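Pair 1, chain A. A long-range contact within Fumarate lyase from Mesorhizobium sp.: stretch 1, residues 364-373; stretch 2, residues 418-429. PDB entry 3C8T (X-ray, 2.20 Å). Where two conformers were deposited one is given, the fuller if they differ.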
# COMPACT_ATOMS: atom_id res chain seq x y z
N ILE A 364 -33.01 16.27 17.06
CA ILE A 364 -32.33 16.38 15.75
C ILE A 364 -32.59 17.71 15.02
O ILE A 364 -31.88 18.03 14.07
CB ILE A 364 -32.69 15.15 14.83
CG1 ILE A 364 -31.65 14.95 13.70
CG2 ILE A 364 -34.15 15.25 14.31
CD1 ILE A 364 -31.95 13.77 12.82
N VAL A 365 -33.62 18.45 15.45
CA VAL A 365 -33.97 19.78 14.90
C VAL A 365 -33.93 20.92 15.98
O VAL A 365 -34.50 22.01 15.80
CB VAL A 365 -35.29 19.78 14.05
CG1 VAL A 365 -35.09 18.96 12.75
CG2 VAL A 365 -36.53 19.26 14.84
N ALA A 366 -33.18 20.69 17.06
CA ALA A 366 -32.85 21.78 17.99
C ALA A 366 -32.41 23.05 17.22
O ALA A 366 -32.87 24.15 17.53
CB ALA A 366 -31.77 21.35 18.95
N GLU A 367 -31.53 22.87 16.22
CA GLU A 367 -31.06 23.99 15.37
C GLU A 367 -32.20 24.86 14.79
O GLU A 367 -32.08 26.08 14.74
CB GLU A 367 -30.20 23.48 14.20
CG GLU A 367 -29.38 24.62 13.55
CD GLU A 367 -28.77 24.25 12.18
OE1 GLU A 367 -27.51 24.11 12.10
OE2 GLU A 367 -29.55 24.11 11.19
N ALA A 368 -33.29 24.22 14.35
CA ALA A 368 -34.47 24.93 13.84
C ALA A 368 -35.15 25.84 14.90
O ALA A 368 -35.69 26.89 14.57
CB ALA A 368 -35.50 23.94 13.28
N VAL A 369 -35.18 25.40 16.17
CA VAL A 369 -35.68 26.27 17.24
C VAL A 369 -34.71 27.45 17.46
O VAL A 369 -35.17 28.60 17.52
CB VAL A 369 -35.97 25.50 18.54
CG1 VAL A 369 -36.59 26.44 19.61
CG2 VAL A 369 -36.88 24.26 18.27
N MET A 370 -33.41 27.18 17.56
CA MET A 370 -32.37 28.23 17.62
C MET A 370 -32.54 29.30 16.52
O MET A 370 -32.64 30.49 16.81
CB MET A 370 -30.95 27.64 17.51
CG MET A 370 -30.47 26.82 18.70
SD MET A 370 -28.91 25.91 18.41
CE MET A 370 -28.97 24.73 19.76
N MET A 371 -32.58 28.86 15.26
CA MET A 371 -32.81 29.74 14.10
C MET A 371 -34.04 30.62 14.34
O MET A 371 -34.03 31.83 14.12
CB MET A 371 -32.98 28.89 12.81
CG MET A 371 -33.22 29.66 11.47
SD MET A 371 -33.98 28.65 10.15
CE MET A 371 -35.41 27.99 11.04
N ALA A 372 -35.13 30.00 14.78
CA ALA A 372 -36.37 30.75 15.00
C ALA A 372 -36.33 31.69 16.21
O ALA A 372 -37.02 32.71 16.23
CB ALA A 372 -37.55 29.80 15.13
N LEU A 373 -35.54 31.33 17.21
CA LEU A 373 -35.51 32.04 18.46
C LEU A 373 -34.58 33.26 18.38
O LEU A 373 -34.94 34.32 18.86
CB LEU A 373 -35.09 31.09 19.61
CG LEU A 373 -35.15 31.63 21.06
CD1 LEU A 373 -36.57 32.18 21.44
CD2 LEU A 373 -34.70 30.60 22.06
N ALA A 418 -46.01 27.12 16.80
CA ALA A 418 -44.67 27.24 16.18
C ALA A 418 -43.65 26.21 16.76
O ALA A 418 -42.90 25.62 16.00
CB ALA A 418 -44.14 28.67 16.34
N LEU A 419 -43.66 26.00 18.09
CA LEU A 419 -42.77 25.00 18.72
C LEU A 419 -43.01 23.57 18.24
O LEU A 419 -42.04 22.84 17.96
CB LEU A 419 -42.84 25.07 20.27
CG LEU A 419 -42.02 26.19 20.91
CD1 LEU A 419 -42.21 26.21 22.43
CD2 LEU A 419 -40.51 26.06 20.52
N ARG A 420 -44.29 23.18 18.15
CA ARG A 420 -44.70 21.93 17.51
C ARG A 420 -44.17 21.79 16.07
O ARG A 420 -43.62 20.75 15.72
CB ARG A 420 -46.23 21.79 17.49
CG ARG A 420 -46.79 21.58 18.81
CD ARG A 420 -48.26 21.36 18.72
NE ARG A 420 -48.81 21.23 20.06
CZ ARG A 420 -48.77 20.11 20.78
NH1 ARG A 420 -48.20 19.00 20.30
NH2 ARG A 420 -49.30 20.11 21.99
N ASP A 421 -44.35 22.83 15.26
CA ASP A 421 -43.84 22.85 13.87
C ASP A 421 -42.28 22.72 13.80
O ASP A 421 -41.74 21.92 13.03
CB ASP A 421 -44.32 24.13 13.17
CG ASP A 421 -45.86 24.13 12.91
OD1 ASP A 421 -46.47 23.03 13.02
OD2 ASP A 421 -46.43 25.23 12.61
N LEU A 422 -41.59 23.49 14.62
CA LEU A 422 -40.12 23.55 14.62
C LEU A 422 -39.44 22.28 15.14
O LEU A 422 -38.32 21.98 14.76
CB LEU A 422 -39.63 24.77 15.42
CG LEU A 422 -39.99 26.13 14.81
CD1 LEU A 422 -39.89 27.23 15.87
CD2 LEU A 422 -39.11 26.43 13.60
N THR A 423 -40.14 21.57 16.03
CA THR A 423 -39.65 20.32 16.56
C THR A 423 -40.04 19.10 15.74
O THR A 423 -39.64 18.00 16.09
CB THR A 423 -39.99 20.12 18.07
OG1 THR A 423 -41.41 20.23 18.28
CG2 THR A 423 -39.27 21.17 18.90
N ASP A 424 -40.79 19.29 14.65
CA ASP A 424 -41.07 18.20 13.67
C ASP A 424 -39.96 18.15 12.62
O ASP A 424 -39.84 19.06 11.79
CB ASP A 424 -42.40 18.40 12.95
CG ASP A 424 -42.77 17.21 12.02
OD1 ASP A 424 -41.92 16.36 11.66
OD2 ASP A 424 -43.96 17.15 11.63
N PRO A 425 -39.16 17.08 12.63
CA PRO A 425 -38.02 16.99 11.69
C PRO A 425 -38.40 17.12 10.21
O PRO A 425 -37.59 17.60 9.40
CB PRO A 425 -37.39 15.62 12.02
CG PRO A 425 -38.48 14.86 12.68
CD PRO A 425 -39.24 15.89 13.49
N ARG A 426 -39.63 16.73 9.86
CA ARG A 426 -40.07 16.79 8.45
C ARG A 426 -40.08 18.22 7.90
O ARG A 426 -40.03 18.42 6.69
CB ARG A 426 -41.43 16.11 8.26
N ASN A 427 -40.08 19.21 8.79
CA ASN A 427 -40.13 20.62 8.39
C ASN A 427 -38.77 21.25 8.18
O ASN A 427 -38.69 22.44 7.92
CB ASN A 427 -40.92 21.49 9.41
CG ASN A 427 -42.38 21.08 9.48
OD1 ASN A 427 -42.97 20.74 8.46
ND2 ASN A 427 -42.95 21.09 10.67
N TYR A 428 -37.69 20.48 8.31
CA TYR A 428 -36.34 21.08 8.28
C TYR A 428 -35.37 20.44 7.29
O TYR A 428 -34.30 19.97 7.67
CB TYR A 428 -35.76 21.02 9.69
CG TYR A 428 -34.71 22.05 9.97
CD1 TYR A 428 -34.96 23.40 9.77
CD2 TYR A 428 -33.45 21.68 10.47
CE1 TYR A 428 -34.01 24.34 10.05
CE2 TYR A 428 -32.49 22.62 10.76
CZ TYR A 428 -32.77 23.96 10.54
OH TYR A 428 -31.82 24.95 10.85
N LEU A 429 -35.75 20.45 6.01
CA LEU A 429 -35.01 19.70 5.00
C LEU A 429 -34.21 20.59 4.07
O LEU A 429 -33.43 20.11 3.22
CB LEU A 429 -35.95 18.75 4.22
CG LEU A 429 -36.55 17.55 5.01
CD1 LEU A 429 -37.65 16.94 4.19
CD2 LEU A 429 -35.49 16.51 5.36

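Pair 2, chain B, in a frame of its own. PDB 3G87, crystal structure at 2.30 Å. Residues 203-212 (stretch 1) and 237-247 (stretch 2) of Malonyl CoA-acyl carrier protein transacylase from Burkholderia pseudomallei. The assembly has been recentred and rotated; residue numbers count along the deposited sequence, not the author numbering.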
# COMPACT_ATOMS: atom_id res chain seq x y z
N ALA B 203 -4.89 8.68 -14.06
CA ALA B 203 -3.60 8.46 -13.46
C ALA B 203 -3.04 7.12 -13.87
O ALA B 203 -1.90 7.04 -14.22
CB ALA B 203 -3.68 8.54 -11.98
N GLN B 204 -3.89 6.09 -13.83
CA GLN B 204 -3.51 4.76 -14.21
C GLN B 204 -2.96 4.67 -15.61
O GLN B 204 -1.96 4.08 -15.81
CB GLN B 204 -4.65 3.77 -14.05
CG GLN B 204 -4.45 2.45 -14.59
CD GLN B 204 -5.62 1.56 -14.34
OE1 GLN B 204 -6.46 1.39 -15.18
NE2 GLN B 204 -5.68 0.99 -13.18
N GLN B 205 -3.66 5.27 -16.56
CA GLN B 205 -3.22 5.27 -17.93
C GLN B 205 -1.97 6.09 -18.09
O GLN B 205 -1.08 5.68 -18.78
CB GLN B 205 -4.30 5.72 -18.90
CG GLN B 205 -5.50 4.82 -19.00
CD GLN B 205 -5.20 3.34 -18.83
OE1 GLN B 205 -4.51 2.74 -19.62
NE2 GLN B 205 -5.74 2.75 -17.80
N ALA B 206 -1.91 7.24 -17.44
CA ALA B 206 -0.70 8.06 -17.51
C ALA B 206 0.46 7.25 -16.94
O ALA B 206 1.58 7.29 -17.48
CB ALA B 206 -0.88 9.39 -16.76
N PHE B 207 0.18 6.47 -15.87
CA PHE B 207 1.25 5.75 -15.16
C PHE B 207 1.70 4.56 -15.99
O PHE B 207 2.88 4.28 -16.06
CB PHE B 207 0.79 5.24 -13.79
CG PHE B 207 1.88 4.50 -13.05
CD1 PHE B 207 2.98 5.20 -12.50
CD2 PHE B 207 1.81 3.12 -12.90
CE1 PHE B 207 3.99 4.54 -11.84
CE2 PHE B 207 2.85 2.43 -12.21
CZ PHE B 207 3.96 3.15 -11.70
N ALA B 208 0.75 3.88 -16.63
CA ALA B 208 1.07 2.76 -17.51
C ALA B 208 1.98 3.24 -18.66
O ALA B 208 2.83 2.50 -19.14
CB ALA B 208 -0.21 2.13 -18.09
N ALA B 209 1.82 4.47 -19.07
CA ALA B 209 2.55 4.99 -20.18
C ALA B 209 3.96 5.26 -19.76
O ALA B 209 4.85 5.03 -20.51
CB ALA B 209 1.91 6.19 -20.73
N HIS B 210 4.13 5.73 -18.53
CA HIS B 210 5.42 6.03 -17.97
C HIS B 210 6.21 4.73 -17.80
O HIS B 210 7.37 4.70 -18.04
CB HIS B 210 5.21 6.81 -16.70
CG HIS B 210 6.42 7.00 -15.85
ND1 HIS B 210 7.44 7.84 -16.18
CD2 HIS B 210 6.73 6.51 -14.64
CE1 HIS B 210 8.34 7.85 -15.23
NE2 HIS B 210 7.93 7.04 -14.29
N LEU B 211 5.50 3.67 -17.44
CA LEU B 211 6.09 2.39 -17.19
C LEU B 211 6.77 1.79 -18.39
O LEU B 211 7.67 1.03 -18.24
CB LEU B 211 5.07 1.40 -16.68
CG LEU B 211 4.89 1.19 -15.20
CD1 LEU B 211 3.64 0.47 -14.92
CD2 LEU B 211 6.06 0.46 -14.62
N GLN B 212 6.30 2.15 -19.57
CA GLN B 212 6.85 1.66 -20.80
C GLN B 212 8.29 2.05 -21.04
O GLN B 212 8.94 1.45 -21.81
CB GLN B 212 5.93 1.95 -21.98
CG GLN B 212 4.72 1.04 -22.06
CD GLN B 212 3.62 1.53 -22.98
OE1 GLN B 212 3.18 2.66 -22.90
NE2 GLN B 212 3.15 0.66 -23.84
N VAL B 237 4.24 -7.93 -14.84
CA VAL B 237 4.59 -7.01 -13.78
C VAL B 237 4.10 -5.61 -14.03
O VAL B 237 3.41 -5.08 -13.24
CB VAL B 237 6.09 -7.04 -13.48
CG1 VAL B 237 6.40 -6.30 -12.26
CG2 VAL B 237 6.57 -8.44 -13.41
N SER B 238 4.44 -5.02 -15.14
CA SER B 238 3.93 -3.71 -15.42
C SER B 238 2.46 -3.73 -15.56
O SER B 238 1.80 -2.85 -15.14
CB SER B 238 4.55 -3.14 -16.67
OG SER B 238 5.90 -3.29 -16.57
N GLU B 239 1.92 -4.76 -16.15
CA GLU B 239 0.48 -4.88 -16.18
C GLU B 239 -0.12 -4.80 -14.76
O GLU B 239 -0.99 -4.00 -14.50
CB GLU B 239 0.08 -6.16 -16.90
CG GLU B 239 -1.39 -6.34 -17.12
CD GLU B 239 -1.80 -7.76 -17.47
OE1 GLU B 239 -2.43 -8.46 -16.65
OE2 GLU B 239 -1.51 -8.18 -18.59
N GLY B 240 0.38 -5.61 -13.84
CA GLY B 240 -0.16 -5.69 -12.51
C GLY B 240 -0.02 -4.43 -11.76
O GLY B 240 -0.85 -4.03 -10.99
N LEU B 241 1.06 -3.76 -12.04
CA LEU B 241 1.44 -2.59 -11.33
C LEU B 241 0.54 -1.48 -11.69
O LEU B 241 0.16 -0.72 -10.88
CB LEU B 241 2.88 -2.27 -11.66
CG LEU B 241 3.56 -1.36 -10.68
CD1 LEU B 241 3.14 -1.66 -9.30
CD2 LEU B 241 5.02 -1.27 -10.81
N ALA B 242 0.20 -1.41 -12.96
CA ALA B 242 -0.61 -0.32 -13.48
C ALA B 242 -2.06 -0.52 -13.10
O ALA B 242 -2.69 0.36 -12.63
CB ALA B 242 -0.49 -0.25 -14.88
N GLN B 243 -2.59 -1.68 -13.31
CA GLN B 243 -3.94 -1.94 -12.93
C GLN B 243 -4.22 -1.68 -11.45
O GLN B 243 -5.29 -1.32 -11.09
CB GLN B 243 -4.28 -3.35 -13.36
CG GLN B 243 -5.61 -3.48 -14.02
CD GLN B 243 -5.79 -2.70 -15.29
OE1 GLN B 243 -4.93 -2.66 -16.16
NE2 GLN B 243 -6.95 -2.12 -15.42
N GLN B 244 -3.20 -1.81 -10.63
CA GLN B 244 -3.27 -1.60 -9.19
C GLN B 244 -3.97 -0.30 -8.78
O GLN B 244 -4.75 -0.29 -7.89
CB GLN B 244 -1.85 -1.69 -8.62
CG GLN B 244 -1.71 -2.01 -7.20
CD GLN B 244 -0.91 -0.98 -6.45
OE1 GLN B 244 -1.10 0.16 -6.62
NE2 GLN B 244 -0.03 -1.41 -5.64
N ILE B 245 -3.66 0.78 -9.48
CA ILE B 245 -4.11 2.12 -9.18
C ILE B 245 -5.61 2.37 -9.20
O ILE B 245 -6.10 3.08 -8.39
CB ILE B 245 -3.38 3.13 -10.12
CG1 ILE B 245 -2.01 3.46 -9.61
CG2 ILE B 245 -4.15 4.37 -10.31
CD1 ILE B 245 -1.10 3.85 -10.64
N ALA B 246 -6.32 1.79 -10.14
CA ALA B 246 -7.74 1.98 -10.21
C ALA B 246 -8.59 0.82 -9.67
O ALA B 246 -9.78 0.84 -9.76
CB ALA B 246 -8.15 2.34 -11.60
N SER B 247 -7.94 -0.16 -9.07
CA SER B 247 -8.55 -1.37 -8.61
C SER B 247 -8.56 -1.42 -7.10
O SER B 247 -7.73 -0.85 -6.51
CB SER B 247 -7.78 -2.55 -9.15
OG SER B 247 -8.17 -2.84 -10.44
O HOH W 1 -7.81 -1.25 -12.89
O HOH W 2 7.66 -1.93 -18.57

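The sharpest difference lies at one matched position: Val A365 in pair 1 is Gln B204 in pair 2. The two CA atoms superpose within 0.5 Å and both CA-to-CB bonds point toward the partner stretch, yet one side chain is purely apolar and the other ends in an amide. Val A365 lays its CG2 3.3 Å from Leu A422 O and its CG1 3.7 Å from Tyr A428 CB, filling space without a polar bond. Gln B204, extended with chi1 and chi2 both t, reaches across to the opposing backbone, where NE2 makes a weak hydrogen bond to Ala B242 O (3.1 Å). The same NE2 donates to water 1 at 3.1 Å, and that water also accepts from Gln B243 NE2 at 2.8 Å, so the amide joins the two stretches both directly and through solvent.

The shared frame is a pair of helices running roughly antiparallel, at 137° in pair 1 and 155° in pair 2, with axes 9.7 and 9.2 Å apart at closest approach. Fourteen central residues superpose with an RMSD of 0.9 Å. The backbone register agrees at two levels: Val A365 faces Pro A425 as Gln B204 faces Ile B245, and Val A369 faces Leu A422 as Ala B208 faces Ala B242.

Where Val A369 and Leu A422 match Ala B208 and Ala B242, both sides are smaller in pair 2. Pair 1 sets Val A369 CG2 against Leu A422 CB at 4.0 Å; pair 2 sets Ala B208 CB against Ala B242 CB, also at 4.0 Å, and the CA atoms of Ala B208 and Ala B242 are 5.3 Å apart against 5.8 Å for those of Val A369 and Leu A422. One turn on, bulk changes sides: Ala A372 CB meets Leu A422 CD1 at 3.6 Å, whereas its match Leu B211 brings CD1 to 4.2 Å from Ala B242 CB. At this position the larger side chain comes from the second stretch in pair 1 and from the first in pair 2.

Ala A368 matches Phe B207. In pair 1 Ala A368 CB sits over the face of the Tyr A428 ring, 3.6 Å from the centroid in a CH-pi contact; Tyr A428 OH donates a very short hydrogen bond of 2.4 Å to Glu A367 OE2, anchoring the ring's far end. In pair 2 Phe B207 meets Leu B241 CG with CE2 at 4.1 Å along its edge, while its CD2 lies 3.8 Å from Ile B245 CD1. The rule to read is complementarity of size across a similar backbone, with polar bonds where both distance and angle allow.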